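Putative uncharacterized protein (PDB 3UP9) probably binds L-methionine as a membrane-tethered, substrate-binding lipoprotein of the NlpA family, and holds selenomethionine in its ligand pocket in this crystal. Local coordinates at residues 11-16 against 20-25; 98-103 against 123-128. All blocks are in the same frame, centred on the assembly; numbering follows the deposited sequence.

Contact 1 (11-16 against 20-25); sequences VGATPS and KILTYI
Leu22 reaches down from helix 15-28 onto the end of strand 7-13, and one methyl does the touching. Its CD1 sits 3.7 Å from Val11 CG1 and equally 3.7 Å from Ala13 CB, filling the dip between two residues that lie two positions apart in the strand and both direct their side chains at the helix. Val11 places CG1 anti to its own backbone N (chi1 -173°) and beside the carbonyl carbon, which brings that branch to the leucine methyl; the two side chains run at a slant to each other. At the other end the contact is polar and looser. Lys20 N donates to Pro15 O, five positions back, over 3.3 Å, a weak bond bent to 141°. The lysine chain then runs outward alongside Ser16, its CD 3.9 Å from Ser16 OG, while that hydroxyl is hydrogen-bonded to Gln179. The whole is a strand-turn-helix unit, the opening beta-alpha step of a periplasmic-binding-protein fold, in which Thr14 alone separates the end of the strand from Pro15, the first residue of the helix. Its apolar part is buried and its lysine end is exposed. Strand 7-13 lies between the parallel strands 35-41 and 59-64; Leu22 also rests on Ile39 of strand 35-41, Val11 touches Leu219 of helix 213-223, and Ile21 packs on Ile232 of helix 226-235.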
loop_
_atom_site.group_PDB
_atom_site.type_symbol
_atom_site.label_atom_id
_atom_site.label_comp_id
_atom_site.label_asym_id
_atom_site.label_seq_id
_atom_site.Cartn_x
_atom_site.Cartn_y
_atom_site.Cartn_z
ATOM N N VAL A 11 7.781 -12.744 -8.791
ATOM C CA VAL A 11 6.799 -11.891 -8.193
ATOM C C VAL A 11 7.479 -10.657 -7.586
ATOM O O VAL A 11 8.378 -10.799 -6.736
ATOM C CB VAL A 11 6.019 -12.595 -7.055
ATOM C CG1 VAL A 11 4.885 -11.695 -6.603
ATOM C CG2 VAL A 11 5.485 -13.952 -7.491
ATOM N N GLY A 12 7.038 -9.459 -8.022
ATOM C CA GLY A 12 7.503 -8.198 -7.495
ATOM C C GLY A 12 6.706 -7.731 -6.292
ATOM O O GLY A 12 5.501 -7.878 -6.254
ATOM N N ALA A 13 7.374 -7.177 -5.289
ATOM C CA ALA A 13 6.716 -6.903 -4.011
ATOM C C ALA A 13 7.468 -5.813 -3.310
ATOM O O ALA A 13 8.682 -5.739 -3.429
ATOM C CB ALA A 13 6.677 -8.148 -3.148
ATOM N N THR A 14 6.760 -4.951 -2.584
ATOM C CA THR A 14 7.435 -3.986 -1.688
ATOM C C THR A 14 8.002 -4.777 -0.508
ATOM O O THR A 14 7.529 -5.874 -0.176
ATOM C CB THR A 14 6.508 -2.816 -1.249
ATOM O OG1 THR A 14 5.208 -3.340 -0.911
ATOM C CG2 THR A 14 6.426 -1.740 -2.377
ATOM N N PRO A 15 9.042 -4.268 0.138
ATOM C CA PRO A 15 9.673 -5.215 1.107
ATOM C C PRO A 15 8.825 -5.651 2.303
ATOM O O PRO A 15 8.895 -6.815 2.694
ATOM C CB PRO A 15 10.885 -4.461 1.597
ATOM C CG PRO A 15 11.155 -3.460 0.545
ATOM C CD PRO A 15 9.884 -3.109 -0.134
ATOM N N SER A 16 8.082 -4.723 2.916
ATOM C CA SER A 16 7.298 -5.062 4.119
ATOM C C SER A 16 5.926 -4.448 4.011
ATOM O O SER A 16 5.804 -3.266 3.761
ATOM C CB SER A 16 7.996 -4.599 5.396
ATOM O OG SER A 16 7.362 -5.177 6.502
ATOM N N LYS A 20 8.035 -10.019 2.811
ATOM C CA LYS A 20 8.089 -10.937 3.981
ATOM C C LYS A 20 7.020 -12.064 3.923
ATOM O O LYS A 20 7.297 -13.228 4.201
ATOM C CB LYS A 20 7.958 -10.158 5.296
ATOM C CG LYS A 20 9.077 -9.187 5.545
ATOM C CD LYS A 20 9.100 -8.636 6.970
ATOM C CE LYS A 20 10.452 -8.005 7.367
ATOM N NZ LYS A 20 11.389 -8.800 8.247
ATOM N N ILE A 21 5.792 -11.711 3.591
ATOM C CA ILE A 21 4.683 -12.672 3.452
ATOM C C ILE A 21 5.055 -13.668 2.356
ATOM O O ILE A 21 4.910 -14.871 2.539
ATOM C CB ILE A 21 3.338 -11.968 3.099
ATOM C CG1 ILE A 21 2.857 -11.065 4.236
ATOM C CG2 ILE A 21 2.249 -12.957 2.756
ATOM C CD1 ILE A 21 1.775 -10.081 3.740
ATOM N N LEU A 22 5.581 -13.173 1.232
ATOM C CA LEU A 22 5.973 -14.064 0.108
ATOM C C LEU A 22 7.141 -14.987 0.486
ATOM O O LEU A 22 7.225 -16.076 -0.044
ATOM C CB LEU A 22 6.307 -13.305 -1.177
ATOM C CG LEU A 22 5.204 -12.521 -1.887
ATOM C CD1 LEU A 22 5.845 -11.757 -3.035
ATOM C CD2 LEU A 22 4.063 -13.446 -2.329
ATOM N N THR A 23 7.985 -14.560 1.435
ATOM C CA THR A 23 9.159 -15.311 1.825
ATOM C C THR A 23 8.667 -16.433 2.792
ATOM O O THR A 23 9.068 -17.584 2.621
ATOM C CB THR A 23 10.249 -14.397 2.404
ATOM O OG1 THR A 23 10.668 -13.473 1.389
ATOM C CG2 THR A 23 11.487 -15.189 2.894
ATOM N N TYR A 24 7.741 -16.112 3.710
ATOM C CA TYR A 24 7.108 -17.140 4.518
ATOM C C TYR A 24 6.518 -18.236 3.610
ATOM O O TYR A 24 6.788 -19.423 3.785
ATOM C CB TYR A 24 6.050 -16.562 5.475
ATOM C CG TYR A 24 5.243 -17.654 6.094
ATOM C CD1 TYR A 24 5.744 -18.406 7.129
ATOM C CD2 TYR A 24 4.039 -18.009 5.565
ATOM C CE1 TYR A 24 4.996 -19.431 7.698
ATOM C CE2 TYR A 24 3.309 -19.049 6.076
ATOM C CZ TYR A 24 3.771 -19.743 7.150
ATOM O OH TYR A 24 3.019 -20.793 7.627
ATOM N N ILE A 25 5.765 -17.821 2.604
ATOM C CA ILE A 25 5.150 -18.771 1.671
ATOM C C ILE A 25 6.237 -19.584 0.952
ATOM O O ILE A 25 6.209 -20.792 0.884
ATOM C CB ILE A 25 4.246 -18.079 0.623
ATOM C CG1 ILE A 25 2.999 -17.515 1.291
ATOM C CG2 ILE A 25 3.898 -19.035 -0.511
ATOM C CD1 ILE A 25 2.150 -16.575 0.436
#

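Contact 2 (98-103 against 123-128); sequences KSLDEL and ELLATQ
A small apolar contact joins a 3-10 turn, residues 100-102, to the C-terminal end of helix 115-127, where Leu100 meets Gln128 and Leu125. Leu100 CD2 carries all of it: this methyl lies 3.8 Å from Gln128 CG and 3.9 Å from Gln128 CB, against the aliphatic base of the glutamine, and more distantly approaches Leu125 CD2 at 4.3 Å. With CG anti to the backbone N (chi1 -164°), the leucine extends from the turn toward the helix end, and its side chain slants across that of Gln128. In the glutamine, chi1 (-54°) sets CG beside the backbone N and against the leucine, and the bend at chi2 (-49°) turns the amide back to Thr127. There NE2 donates to Thr127 OG1 over 2.9 Å, with the hydroxyl oxygen close to the amide plane, and Thr127 OG1 in turn donates to Leu124 O at 2.6 Å. This chain of two bonds ties the amide to the last helical turn and limits its rotation. The opposing segment has its own brace, an ST turn in which Ser99 OG accepts from Asp101 N at 3.0 Å; the bond spans the start of the 3-10 turn that carries Leu100. The Gln128 amide and the Ser99 hydroxyl are thus bonded within their own segments, and what passes between the segments is methyl and methylene packing, partly buried. Tyr170 of strand 170-173 and Val191 of strand 191-192 also touch Leu100, and Val191 meets Gln128 and Leu124 as well. Leu125 also packs on Val172 of strand 170-173 and Phe153 of strand 151-156, so the helix end lies against the five-stranded sheet.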
loop_
_atom_site.group_PDB
_atom_site.type_symbol
_atom_site.label_atom_id
_atom_site.label_comp_id
_atom_site.label_asym_id
_atom_site.label_seq_id
_atom_site.Cartn_x
_atom_site.Cartn_y
_atom_site.Cartn_z
ATOM N N LYS A 98 2.679 15.505 18.211
ATOM C CA LYS A 98 1.945 14.269 18.522
ATOM C C LYS A 98 0.402 14.483 18.254
ATOM O O LYS A 98 -0.383 13.548 18.354
ATOM C CB LYS A 98 2.245 13.825 19.966
ATOM C CG LYS A 98 3.165 12.617 20.282
ATOM C CD LYS A 98 4.634 12.865 20.470
ATOM C CE LYS A 98 5.228 12.375 21.821
ATOM N NZ LYS A 98 5.495 10.958 22.097
ATOM N N SER A 99 -0.016 15.692 17.889
ATOM C CA SER A 99 -1.436 15.983 17.601
ATOM C C SER A 99 -1.535 16.807 16.334
ATOM O O SER A 99 -0.795 17.765 16.154
ATOM C CB SER A 99 -2.111 16.787 18.728
ATOM O OG SER A 99 -3.422 17.198 18.357
ATOM N N LEU A 100 -2.469 16.431 15.463
ATOM C CA LEU A 100 -2.802 17.242 14.282
ATOM C C LEU A 100 -3.354 18.638 14.635
ATOM O O LEU A 100 -3.247 19.568 13.855
ATOM C CB LEU A 100 -3.761 16.446 13.376
ATOM C CG LEU A 100 -4.003 16.864 11.930
ATOM C CD1 LEU A 100 -2.652 17.044 11.240
ATOM C CD2 LEU A 100 -4.864 15.801 11.249
ATOM N N ASP A 101 -3.898 18.825 15.826
ATOM C CA ASP A 101 -4.353 20.156 16.266
ATOM C C ASP A 101 -3.250 21.185 16.472
ATOM O O ASP A 101 -3.536 22.351 16.646
ATOM C CB ASP A 101 -5.117 20.048 17.580
ATOM C CG ASP A 101 -6.472 19.354 17.427
ATOM O OD1 ASP A 101 -7.016 19.195 16.288
ATOM O OD2 ASP A 101 -6.998 18.995 18.497
ATOM N N GLU A 102 -1.998 20.738 16.469
ATOM C CA GLU A 102 -0.864 21.586 16.659
ATOM C C GLU A 102 -0.254 22.020 15.337
ATOM O O GLU A 102 0.777 22.635 15.320
ATOM C CB GLU A 102 0.122 20.867 17.572
ATOM C CG GLU A 102 -0.487 20.597 18.959
ATOM C CD GLU A 102 -1.006 21.865 19.651
ATOM O OE1 GLU A 102 -0.240 22.839 19.770
ATOM O OE2 GLU A 102 -2.161 21.902 20.122
ATOM N N LEU A 103 -0.913 21.696 14.233
ATOM C CA LEU A 103 -0.552 22.181 12.914
ATOM C C LEU A 103 -0.396 23.696 13.005
ATOM O O LEU A 103 -1.360 24.413 13.256
ATOM C CB LEU A 103 -1.611 21.806 11.856
ATOM C CG LEU A 103 -1.389 22.218 10.384
ATOM C CD1 LEU A 103 -0.060 21.686 9.798
ATOM C CD2 LEU A 103 -2.597 21.802 9.524
ATOM N N GLU A 123 -8.918 12.033 1.923
ATOM C CA GLU A 123 -10.107 11.538 2.676
ATOM C C GLU A 123 -9.809 11.432 4.191
ATOM O O GLU A 123 -10.644 11.759 5.041
ATOM C CB GLU A 123 -10.534 10.134 2.223
ATOM C CG GLU A 123 -10.658 9.872 0.734
ATOM C CD GLU A 123 -11.826 10.553 0.091
ATOM O OE1 GLU A 123 -12.564 11.247 0.835
ATOM O OE2 GLU A 123 -12.000 10.387 -1.154
ATOM N N LEU A 124 -8.630 10.892 4.505
ATOM C CA LEU A 124 -8.241 10.668 5.871
ATOM C C LEU A 124 -8.222 12.007 6.559
ATOM O O LEU A 124 -8.731 12.104 7.671
ATOM C CB LEU A 124 -6.854 9.983 5.973
ATOM C CG LEU A 124 -6.372 9.751 7.400
ATOM C CD1 LEU A 124 -7.386 8.817 8.074
ATOM C CD2 LEU A 124 -4.966 9.177 7.366
ATOM N N LEU A 125 -7.653 13.036 5.898
ATOM C CA LEU A 125 -7.607 14.376 6.477
ATOM C C LEU A 125 -9.025 14.988 6.603
ATOM O O LEU A 125 -9.282 15.685 7.579
ATOM C CB LEU A 125 -6.588 15.294 5.744
ATOM C CG LEU A 125 -5.088 14.826 5.739
ATOM C CD1 LEU A 125 -4.192 15.653 4.824
ATOM C CD2 LEU A 125 -4.516 14.772 7.139
ATOM N N ALA A 126 -9.933 14.725 5.644
ATOM C CA ALA A 126 -11.353 15.109 5.774
ATOM C C ALA A 126 -11.984 14.543 7.042
ATOM O O ALA A 126 -12.775 15.226 7.636
ATOM C CB ALA A 126 -12.176 14.686 4.565
ATOM N N THR A 127 -11.652 13.318 7.471
ATOM C CA THR A 127 -12.303 12.744 8.683
ATOM C C THR A 127 -11.906 13.543 9.897
ATOM O O THR A 127 -12.607 13.506 10.877
ATOM C CB THR A 127 -11.935 11.250 8.981
ATOM O OG1 THR A 127 -10.506 11.108 9.233
ATOM C CG2 THR A 127 -12.393 10.326 7.831
ATOM N N GLN A 128 -10.742 14.211 9.836
ATOM C CA GLN A 128 -10.229 15.101 10.895
ATOM C C GLN A 128 -10.663 16.595 10.787
ATOM O O GLN A 128 -10.195 17.406 11.564
ATOM C CB GLN A 128 -8.659 15.029 10.981
ATOM C CG GLN A 128 -8.022 13.641 11.141
ATOM C CD GLN A 128 -8.675 12.859 12.243
ATOM O OE1 GLN A 128 -8.552 13.211 13.405
ATOM N NE2 GLN A 128 -9.459 11.852 11.876
#

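Overall arrangement
Contact 1 closes before contact 2 opens along the chain, and the two lie on opposite sides of its centre, their own centres 32 Å apart and their nearest atoms about 17 Å apart. They share no helix, strand or sheet. Residues 11-16 and 20-25 belong to the seven-stranded mixed sheet and its flanking helix 15-28, whereas 98-103 and 123-128 pack beside the five-stranded mixed sheet. This division is consistent with the two-lobed architecture of periplasmic binding proteins. Selenomethionine is bound by residues from both parts of the chain, including His18 in helix 15-28 and Asn117 and Arg120 in helix 115-127, so each contact packs a helix that also contributes to the pocket.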